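Local coordinates for protein sortase (Actinomyces oris, PDB 2XWG) that is a class C sortase, probably a cysteine transpeptidase that links fimbrial subunits into covalent polymers, and binds calcium, at residues Thr156-Met159 with Phe160-Asn164. Sequence-based numbering, arbitrary orientation.
Sequences TATM and FDNLN
Asp-161 gives its backbone N to O of Thr-158, 2.9 Å away, with an N-H...O angle of 155°. This bond closes a type II' beta turn over Thr-158 to Asp-161, with Met-159 at its first corner on a positive phi of 46°, in the loop between strands 144-149 and 171-176 of the sortase beta-barrel. Met-159 brings its side chain beside His-151, the predicted proton donor/acceptor. With its CG2 anti to the backbone N, Thr-158 lays that methyl 3.7 Å from CB of Asp-161, the two side chains crossing at about a right angle. OD1 of Asp-161 takes a hydrogen bond from the backbone N of Gly-153. A water also lies within donating distance of this OD1, at 3.1 Å, and of O of Ala-157, at 2.7 Å, with more acceptors around it than it has protons to give. Cut back to an alanine here, the side chain would probably leave the Gly-153 N-H without its carboxylate mate and the water beside it with one acceptor fewer. A second water joins the turn to the residue after it, donating to O of Met-159 and accepting from N of Asn-162 at 3.0 Å. Phe-160 turns inward onto Leu-210 and Thr-212 of strand 206-214, and CD1 of Leu-163 lies over one face of its ring, offset toward the rim.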
ATOM      1  N   THR A 156      12.929  15.426  -5.644  1.00 22.33           N
ATOM      2  CA  THR A 156      12.010  16.534  -5.405  1.00 22.14           C
ATOM      3  C   THR A 156      10.993  16.208  -4.329  1.00 25.52           C
ATOM      4  O   THR A 156      10.163  17.034  -4.006  1.00 30.62           O
ATOM      5  CB  THR A 156      11.266  16.913  -6.655  1.00 22.73           C
ATOM      6  OG1 THR A 156      10.513  15.785  -7.111  1.00 24.19           O
ATOM      7  CG2 THR A 156      12.261  17.366  -7.751  1.00 21.62           C
ATOM      8  N   ALA A 157      11.062  15.000  -3.774  1.00 29.47           N
ATOM      9  CA  ALA A 157      10.236  14.615  -2.634  1.00 28.84           C
ATOM     10  C   ALA A 157      10.807  13.351  -2.008  1.00 26.53           C
ATOM     11  O   ALA A 157      11.221  12.449  -2.718  1.00 25.29           O
ATOM     12  CB  ALA A 157       8.815  14.390  -3.065  1.00 22.41           C
ATOM     13  N   THR A 158      10.820  13.291  -0.684  1.00 24.98           N
ATOM     14  CA  THR A 158      11.445  12.189   0.028  1.00 27.39           C
ATOM     15  C   THR A 158      10.679  10.868  -0.113  1.00 30.71           C
ATOM     16  O   THR A 158      11.291   9.791  -0.203  1.00 30.34           O
ATOM     17  CB  THR A 158      11.580  12.518   1.521  1.00 30.85           C
ATOM     18  OG1 THR A 158      12.277  13.755   1.686  1.00 34.92           O
ATOM     19  CG2 THR A 158      12.345  11.448   2.228  1.00 29.64           C
ATOM     20  N   MET A 159       9.348  10.944  -0.121  1.00 26.48           N
ATOM     21  CA  MET A 159       8.506   9.754  -0.217  1.00 24.20           C
ATOM     22  C   MET A 159       8.987   8.673   0.728  1.00 27.59           C
ATOM     23  O   MET A 159       8.998   8.896   1.939  1.00 26.91           O
ATOM     24  CB  MET A 159       8.407   9.237  -1.644  1.00 22.42           C
ATOM     25  CG  MET A 159       7.773  10.230  -2.599  1.00 21.79           C
ATOM     26  SD  MET A 159       6.233  10.927  -1.925  1.00 31.21           S
ATOM     27  CE  MET A 159       5.670  11.894  -3.311  1.00 26.19           C
ATOM     28  N   PHE A 160       9.386   7.519   0.187  1.00 27.85           N
ATOM     29  CA  PHE A 160       9.785   6.341   1.001  1.00 27.02           C
ATOM     30  C   PHE A 160      11.312   6.126   1.042  1.00 30.83           C
ATOM     31  O   PHE A 160      11.800   4.989   1.249  1.00 27.30           O
ATOM     32  CB  PHE A 160       9.147   5.061   0.441  1.00 26.68           C
ATOM     33  CG  PHE A 160       7.748   4.772   0.961  1.00 26.04           C
ATOM     34  CD1 PHE A 160       7.148   5.594   1.892  1.00 24.23           C
ATOM     35  CD2 PHE A 160       7.046   3.668   0.505  1.00 25.73           C
ATOM     36  CE1 PHE A 160       5.894   5.315   2.383  1.00 20.86           C
ATOM     37  CE2 PHE A 160       5.783   3.385   0.986  1.00 27.53           C
ATOM     38  CZ  PHE A 160       5.209   4.211   1.927  1.00 22.91           C
ATOM     39  N   ASP A 161      12.065   7.205   0.838  1.00 30.37           N
ATOM     40  CA  ASP A 161      13.521   7.111   0.797  1.00 31.12           C
ATOM     41  C   ASP A 161      14.036   6.321   1.993  1.00 34.29           C
ATOM     42  O   ASP A 161      14.911   5.434   1.873  1.00 42.07           O
ATOM     43  CB  ASP A 161      14.156   8.499   0.819  1.00 29.27           C
ATOM     44  CG  ASP A 161      14.221   9.136  -0.540  1.00 29.23           C
ATOM     45  OD1 ASP A 161      13.900   8.451  -1.530  1.00 31.47           O
ATOM     46  OD2 ASP A 161      14.606  10.325  -0.622  1.00 31.33           O
ATOM     47  N   ASN A 162      13.496   6.630   3.154  1.00 25.79           N
ATOM     48  CA  ASN A 162      14.062   6.091   4.372  1.00 27.43           C
ATOM     49  C   ASN A 162      13.383   4.829   4.863  1.00 27.80           C
ATOM     50  O   ASN A 162      13.461   4.486   6.044  1.00 28.15           O
ATOM     51  CB  ASN A 162      14.088   7.170   5.433  1.00 29.04           C
ATOM     52  CG  ASN A 162      14.809   8.396   4.946  1.00 36.35           C
ATOM     53  OD1 ASN A 162      15.902   8.300   4.354  1.00 36.31           O
ATOM     54  ND2 ASN A 162      14.189   9.558   5.134  1.00 33.88           N
ATOM     55  N   LEU A 163      12.713   4.131   3.957  1.00 27.59           N
ATOM     56  CA  LEU A 163      12.145   2.846   4.327  1.00 27.08           C
ATOM     57  C   LEU A 163      13.252   1.930   4.844  1.00 34.55           C
ATOM     58  O   LEU A 163      13.014   1.127   5.744  1.00 42.51           O
ATOM     59  CB  LEU A 163      11.422   2.219   3.127  1.00 30.76           C
ATOM     60  CG  LEU A 163      10.110   1.502   3.461  1.00 27.34           C
ATOM     61  CD1 LEU A 163       9.204   2.468   4.181  1.00 27.24           C
ATOM     62  CD2 LEU A 163       9.436   0.977   2.213  1.00 27.02           C
ATOM     63  N   ASN A 164      14.463   2.063   4.290  1.00 29.92           N
ATOM     64  CA  ASN A 164      15.613   1.261   4.719  1.00 35.99           C
ATOM     65  C   ASN A 164      16.144   1.532   6.131  1.00 37.62           C
ATOM     66  O   ASN A 164      17.215   1.042   6.466  1.00 36.44           O
ATOM     67  CB  ASN A 164      16.767   1.402   3.720  1.00 31.96           C
ATOM     68  CG  ASN A 164      17.189   2.849   3.533  1.00 35.38           C
ATOM     69  OD1 ASN A 164      16.883   3.706   4.360  1.00 35.69           O
ATOM     70  ND2 ASN A 164      17.882   3.130   2.440  1.00 30.63           N
TER
HETATM   71  O   HOH W   1      11.750   9.884  -3.325  1.00 30.27           O
HETATM   72  O   HOH W   2      10.958   8.156   3.849  1.00 23.98           O